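PDB 2QW5: xylose isomerase-like TIM barrel from Anabaena variabilis ATCC 29413, which binds zinc and D-xylose at the mouth of an alpha/beta barrel and is probably a sugar or sugar-phosphate isomerase or epimerase. Local coordinates for residues I32-I37 and R71-S76; P184-E189 and I221-G226. One frame throughout, in Å; residues are numbered along the deposited sequence.

Interaction 1. Residues I32-I37 and R71-S76; sequences IVVAHI and RHYLDS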
loop_
_atom_site.group_PDB
_atom_site.type_symbol
_atom_site.label_atom_id
_atom_site.label_comp_id
_atom_site.label_asym_id
_atom_site.label_seq_id
_atom_site.Cartn_x
_atom_site.Cartn_y
_atom_site.Cartn_z
ATOM N N ILE A 32 -7.277 2.404 -35.653
ATOM C CA ILE A 32 -7.542 3.467 -34.685
ATOM C C ILE A 32 -6.358 4.445 -34.631
ATOM O O ILE A 32 -6.567 5.645 -34.714
ATOM C CB ILE A 32 -7.876 2.915 -33.274
ATOM C CG1 ILE A 32 -9.193 2.124 -33.313
ATOM C CG2 ILE A 32 -8.029 4.036 -32.293
ATOM C CD1 ILE A 32 -9.512 1.396 -31.980
ATOM N N VAL A 33 -5.138 3.921 -34.539
ATOM C CA VAL A 33 -3.911 4.737 -34.574
ATOM C C VAL A 33 -3.871 5.665 -35.818
ATOM O O VAL A 33 -3.631 6.889 -35.694
ATOM C CB VAL A 33 -2.642 3.837 -34.521
ATOM C CG1 VAL A 33 -1.364 4.674 -34.680
ATOM C CG2 VAL A 33 -2.600 3.049 -33.223
ATOM N N VAL A 34 -4.176 5.099 -36.991
ATOM C CA VAL A 34 -4.154 5.859 -38.248
ATOM C C VAL A 34 -5.238 6.932 -38.289
ATOM O O VAL A 34 -4.955 8.055 -38.682
ATOM C CB VAL A 34 -4.142 4.931 -39.479
ATOM C CG1 VAL A 34 -4.362 5.721 -40.789
ATOM C CG2 VAL A 34 -2.815 4.101 -39.493
ATOM N N ALA A 35 -6.452 6.606 -37.830
ATOM C CA ALA A 35 -7.557 7.581 -37.783
ATOM C C ALA A 35 -7.262 8.751 -36.835
ATOM O O ALA A 35 -7.602 9.881 -37.146
ATOM C CB ALA A 35 -8.883 6.899 -37.420
ATOM N N HIS A 36 -6.596 8.488 -35.698
ATOM C CA HIS A 36 -6.178 9.566 -34.775
ATOM C C HIS A 36 -5.152 10.468 -35.445
ATOM O O HIS A 36 -5.284 11.688 -35.418
ATOM C CB HIS A 36 -5.535 9.032 -33.477
ATOM C CG HIS A 36 -6.497 8.389 -32.518
ATOM N ND1 HIS A 36 -7.797 8.815 -32.364
ATOM C CD2 HIS A 36 -6.310 7.423 -31.590
ATOM C CE1 HIS A 36 -8.393 8.079 -31.440
ATOM N NE2 HIS A 36 -7.504 7.241 -30.941
ATOM N N ILE A 37 -4.134 9.855 -36.050
ATOM C CA ILE A 37 -3.061 10.598 -36.740
ATOM C C ILE A 37 -3.623 11.498 -37.843
ATOM O O ILE A 37 -3.235 12.652 -37.928
ATOM C CB ILE A 37 -1.983 9.666 -37.336
ATOM C CG1 ILE A 37 -1.133 9.029 -36.231
ATOM C CG2 ILE A 37 -1.047 10.439 -38.302
ATOM C CD1 ILE A 37 -0.161 7.981 -36.707
ATOM N N ARG A 71 5.098 0.770 -39.020
ATOM C CA ARG A 71 5.653 1.834 -39.909
ATOM C C ARG A 71 5.185 1.639 -41.360
ATOM O O ARG A 71 4.749 2.601 -42.017
ATOM C CB ARG A 71 7.182 1.831 -39.859
ATOM C CG ARG A 71 7.930 2.921 -40.653
ATOM C CD ARG A 71 7.745 4.325 -40.153
ATOM N NE ARG A 71 6.698 5.102 -40.829
ATOM C CZ ARG A 71 6.474 6.403 -40.638
ATOM N NH1 ARG A 71 7.217 7.100 -39.773
ATOM N NH2 ARG A 71 5.516 7.017 -41.317
ATOM N N HIS A 72 5.258 0.400 -41.850
ATOM C CA HIS A 72 4.841 0.099 -43.222
ATOM C C HIS A 72 3.350 0.316 -43.446
ATOM O O HIS A 72 2.964 0.765 -44.511
ATOM C CB HIS A 72 5.261 -1.296 -43.666
ATOM C CG HIS A 72 6.747 -1.465 -43.757
ATOM N ND1 HIS A 72 7.358 -2.700 -43.728
ATOM C CD2 HIS A 72 7.747 -0.553 -43.838
ATOM C CE1 HIS A 72 8.667 -2.547 -43.821
ATOM N NE2 HIS A 72 8.931 -1.253 -43.887
ATOM N N TYR A 73 2.539 0.037 -42.432
ATOM C CA TYR A 73 1.094 0.256 -42.518
ATOM C C TYR A 73 0.768 1.770 -42.538
ATOM O O TYR A 73 -0.121 2.219 -43.283
ATOM C CB TYR A 73 0.372 -0.474 -41.371
ATOM C CG TYR A 73 -1.114 -0.284 -41.419
ATOM C CD1 TYR A 73 -1.883 -0.974 -42.367
ATOM C CD2 TYR A 73 -1.762 0.596 -40.551
ATOM C CE1 TYR A 73 -3.274 -0.778 -42.458
ATOM C CE2 TYR A 73 -3.142 0.781 -40.619
ATOM C CZ TYR A 73 -3.887 0.085 -41.569
ATOM O OH TYR A 73 -5.241 0.266 -41.626
ATOM N N LEU A 74 1.470 2.553 -41.707
ATOM C CA LEU A 74 1.299 4.007 -41.736
ATOM C C LEU A 74 1.673 4.534 -43.131
ATOM O O LEU A 74 0.943 5.347 -43.691
ATOM C CB LEU A 74 2.148 4.728 -40.669
ATOM C CG LEU A 74 2.002 4.449 -39.148
ATOM C CD1 LEU A 74 2.929 5.418 -38.412
ATOM C CD2 LEU A 74 0.610 4.507 -38.582
ATOM N N ASP A 75 2.765 4.018 -43.702
ATOM C CA ASP A 75 3.221 4.445 -45.055
ATOM C C ASP A 75 2.192 4.097 -46.123
ATOM O O ASP A 75 1.848 4.950 -46.949
ATOM C CB ASP A 75 4.561 3.805 -45.414
ATOM C CG ASP A 75 5.692 4.282 -44.550
ATOM O OD1 ASP A 75 5.543 5.325 -43.864
ATOM O OD2 ASP A 75 6.729 3.582 -44.544
ATOM N N SER A 76 1.651 2.888 -46.050
ATOM C CA SER A 76 0.623 2.445 -47.010
ATOM C C SER A 76 -0.681 3.251 -46.890
ATOM O O SER A 76 -1.442 3.343 -47.865
ATOM C CB SER A 76 0.366 0.942 -46.891
ATOM O OG SER A 76 -0.351 0.624 -45.726
#
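Val-34 has CG1 anti to its backbone N (chi1 170°), which sets CG2 beside that N and points it at helix 60-76. Across the gap, Tyr-73 carries CG anti to its own N and so swings its ring toward helix 27-42, although its CB points to one side of it. Leu-74 takes the other course: CG lies anti to the carbonyl carbon (chi1 -59°), and chi2 puts CD1 anti to CA, leaving CD2 turned to helix 27-42. Together these torsions bring the three side chains together at one methyl. Val-34 CG2 sits 3.5 Å from Tyr-73 CE2, meeting the ring obliquely, and 3.6 Å from Leu-74 CD2, so it is wedged between two consecutive side chains of the opposing helix. Val-34 and Leu-74 run alongside one another, pointing opposite ways. One turn on, Ile-37 crosses Leu-74 at about a right angle and brings its CD1 to 4.0 Å from Leu-74 CD2. Val-33 adds a looser touch to the same methyl through CG1.

The helix segments cross at -50°, with their axes 10.8 Å apart at closest approach, so contact is made by side-chain tips around the Val-34 and Leu-74 pair. Phe-48 and Phe-50 of strand 47-51 lie against Ile-37 and Val-33, which places the packing in the outer helical layer of the TIM barrel, over the second strand. On the far side of Leu-74, its CD1 lies 4.1 Å above one face of the Arg-71 guanidinium, displaced from its centre. That group forms a salt bridge through NH2 to Asp-75 OD1, 3.1 Å away, and its NH1 bonds the carbonyls of Val-82 and Leu-121. Between the two segments hydrocarbon meets hydrocarbon, without directional bonds, while Arg-71 is paired within and behind helix 60-76.

Interaction 2. Residues P184-E189 and I221-G226; sequences PITHWE and ILDGEG. With XLS (D-xylose), chain C.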
loop_
_atom_site.group_PDB
_atom_site.type_symbol
_atom_site.label_atom_id
_atom_site.label_comp_id
_atom_site.label_asym_id
_atom_site.label_seq_id
_atom_site.Cartn_x
_atom_site.Cartn_y
_atom_site.Cartn_z
ATOM N N PRO A 184 14.562 14.672 -17.236
ATOM C CA PRO A 184 14.387 15.009 -15.827
ATOM C C PRO A 184 12.881 14.963 -15.587
ATOM O O PRO A 184 12.129 15.510 -16.396
ATOM C CB PRO A 184 14.895 16.446 -15.720
ATOM C CG PRO A 184 15.602 16.717 -16.992
ATOM C CD PRO A 184 14.995 15.850 -18.008
ATOM N N ILE A 185 12.457 14.246 -14.553
ATOM C CA ILE A 185 11.021 14.054 -14.239
ATOM C C ILE A 185 10.815 14.453 -12.788
ATOM O O ILE A 185 11.632 14.112 -11.959
ATOM C CB ILE A 185 10.617 12.588 -14.481
ATOM C CG1 ILE A 185 10.531 12.317 -15.989
ATOM C CG2 ILE A 185 9.268 12.229 -13.831
ATOM C CD1 ILE A 185 10.331 10.868 -16.389
ATOM N N THR A 186 9.713 15.114 -12.496
ATOM C CA THR A 186 9.382 15.586 -11.164
ATOM C C THR A 186 9.467 14.521 -10.091
ATOM O O THR A 186 9.175 13.351 -10.342
ATOM C CB THR A 186 7.956 16.225 -11.094
ATOM O OG1 THR A 186 7.710 16.674 -9.751
ATOM C CG2 THR A 186 6.837 15.258 -11.504
ATOM N N HIS A 187 9.908 14.945 -8.906
ATOM C CA HIS A 187 9.930 14.116 -7.685
ATOM C C HIS A 187 8.565 13.458 -7.385
ATOM O O HIS A 187 8.518 12.414 -6.759
ATOM C CB HIS A 187 10.304 14.969 -6.470
ATOM C CG HIS A 187 9.260 15.991 -6.101
ATOM N ND1 HIS A 187 8.323 15.775 -5.115
ATOM C CD2 HIS A 187 8.961 17.194 -6.644
ATOM C CE1 HIS A 187 7.522 16.819 -5.044
ATOM N NE2 HIS A 187 7.885 17.693 -5.961
ATOM N N TRP A 188 7.464 14.098 -7.796
ATOM C CA TRP A 188 6.143 13.505 -7.645
ATOM C C TRP A 188 5.993 12.171 -8.348
ATOM O O TRP A 188 5.207 11.342 -7.878
ATOM C CB TRP A 188 5.036 14.455 -8.095
ATOM C CG TRP A 188 4.687 15.508 -7.097
ATOM C CD1 TRP A 188 4.885 16.827 -7.229
ATOM C CD2 TRP A 188 4.079 15.322 -5.805
ATOM N NE1 TRP A 188 4.434 17.490 -6.123
ATOM C CE2 TRP A 188 3.907 16.592 -5.240
ATOM C CE3 TRP A 188 3.633 14.208 -5.088
ATOM C CZ2 TRP A 188 3.341 16.784 -3.965
ATOM C CZ3 TRP A 188 3.029 14.406 -3.831
ATOM C CH2 TRP A 188 2.912 15.688 -3.288
ATOM N N GLU A 189 6.700 11.982 -9.471
ATOM C CA GLU A 189 6.619 10.763 -10.269
ATOM C C GLU A 189 7.761 9.772 -10.161
ATOM O O GLU A 189 7.523 8.626 -10.429
ATOM C CB GLU A 189 6.491 11.102 -11.751
ATOM C CG GLU A 189 5.287 11.921 -12.133
ATOM C CD GLU A 189 5.263 12.230 -13.610
ATOM O OE1 GLU A 189 5.542 11.342 -14.429
ATOM O OE2 GLU A 189 4.903 13.354 -13.949
ATOM N N ILE A 221 9.175 23.326 -14.501
ATOM C CA ILE A 221 8.440 24.193 -13.590
ATOM C C ILE A 221 8.276 23.559 -12.210
ATOM O O ILE A 221 8.481 24.259 -11.209
ATOM C CB ILE A 221 7.071 24.553 -14.159
ATOM C CG1 ILE A 221 7.181 25.552 -15.321
ATOM C CG2 ILE A 221 6.206 25.284 -13.053
ATOM C CD1 ILE A 221 8.543 25.671 -16.169
ATOM N N LEU A 222 7.895 22.266 -12.153
ATOM C CA LEU A 222 7.659 21.590 -10.863
ATOM C C LEU A 222 8.896 21.475 -9.999
ATOM O O LEU A 222 8.773 21.571 -8.778
ATOM C CB LEU A 222 6.995 20.206 -10.999
ATOM C CG LEU A 222 5.452 20.219 -10.882
ATOM C CD1 LEU A 222 4.828 21.190 -11.889
ATOM C CD2 LEU A 222 4.820 18.794 -10.954
ATOM N N ASP A 223 10.055 21.221 -10.606
ATOM C CA ASP A 223 11.316 20.999 -9.843
ATOM C C ASP A 223 12.511 21.904 -10.130
ATOM O O ASP A 223 13.488 21.879 -9.349
ATOM C CB ASP A 223 11.795 19.536 -10.025
ATOM C CG ASP A 223 10.862 18.523 -9.410
ATOM O OD1 ASP A 223 9.627 18.668 -9.551
ATOM O OD2 ASP A 223 11.363 17.568 -8.769
ATOM N N GLY A 224 12.461 22.672 -11.210
ATOM C CA GLY A 224 13.610 23.470 -11.637
ATOM C C GLY A 224 13.927 24.687 -10.801
ATOM O O GLY A 224 13.167 25.103 -9.939
ATOM N N GLU A 225 15.030 25.310 -11.158
ATOM C CA GLU A 225 15.632 26.372 -10.367
ATOM C C GLU A 225 15.336 27.802 -10.784
ATOM O O GLU A 225 15.940 28.755 -10.236
ATOM C CB GLU A 225 17.141 26.073 -10.310
ATOM C CG GLU A 225 17.405 24.750 -9.608
ATOM C CD GLU A 225 18.859 24.338 -9.551
ATOM O OE1 GLU A 225 19.437 24.011 -10.602
ATOM O OE2 GLU A 225 19.399 24.259 -8.423
ATOM N N GLY A 226 14.372 27.987 -11.680
ATOM C CA GLY A 226 14.009 29.310 -12.129
ATOM C C GLY A 226 14.627 29.738 -13.458
ATOM O O GLY A 226 15.628 29.135 -13.964
HETATM C C1 XLS C . 6.151 10.706 -17.781
HETATM C C2 XLS C . 7.109 9.643 -18.305
HETATM C C3 XLS C . 6.553 8.178 -18.215
HETATM C C4 XLS C . 6.930 7.291 -19.385
HETATM O O1 XLS C . 6.529 11.894 -17.077
HETATM O O2 XLS C . 7.606 9.977 -19.602
HETATM O O3 XLS C . 5.145 7.983 -18.068
HETATM O O4 XLS C . 8.313 7.381 -19.577
HETATM O O HOH W 1 6.896 19.838 -7.333
#
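Two hydrogen bonds grip Thr-186 OG1, set anti to its backbone N: it donates to Asp-223 OD1 at 2.8 Å and accepts from the Trp-188 amide, closing an ST turn. The amide N of His-187 takes the other carboxylate oxygen, Asp-223 OD2, at 3.0 Å in a nearly straight bond (166°). Both oxygens are met from above the carboxylate plane. His-187 CG occupies the crowded position between N and carbonyl carbon, bringing the ring edge to the carboxylate, with CD2 3.2 Å from Asp-223 OD2. A water joins His-187 NE2 to Leu-222 O, and ND1 bonds Arg-294 O of the second subunit. Leu-222 CD2 packs 3.8 Å from Thr-186 OG1. An alanine in place of Asp-223 would lose both acceptors and would probably loosen the turn against helix 217-223. The same loop carries Ile-185, whose CD1 lies 3.9 Å from C2 of D-xylose, and Glu-189, while Trp-188 stacks on its counterpart in the second subunit. The buried carboxylate, if charged as is likely, would thus be stabilised by two neutral donors, fastening a loop shared by sugar pocket and subunit interface.

Overall arrangement
The two contacts lie on opposite sides of the chain's centre, their own centres about 34 Å apart and their nearest atoms about 21 Å apart. Along the chain both segments of interaction 1 precede those of interaction 2, and they share no helix. The closed eight-stranded parallel barrel stands between them. Interaction 1 joins neighbouring outer helices, 27-42 and 60-76, separated in the chain by strand 47-51, away from the annotated sites. Interaction 2 ties the loop following strand 179-182 to short helix 217-223 following strand 211-216, beside the xylose pocket and a second subunit. One therefore belongs to the barrel's shell, the other to its ligand-binding end.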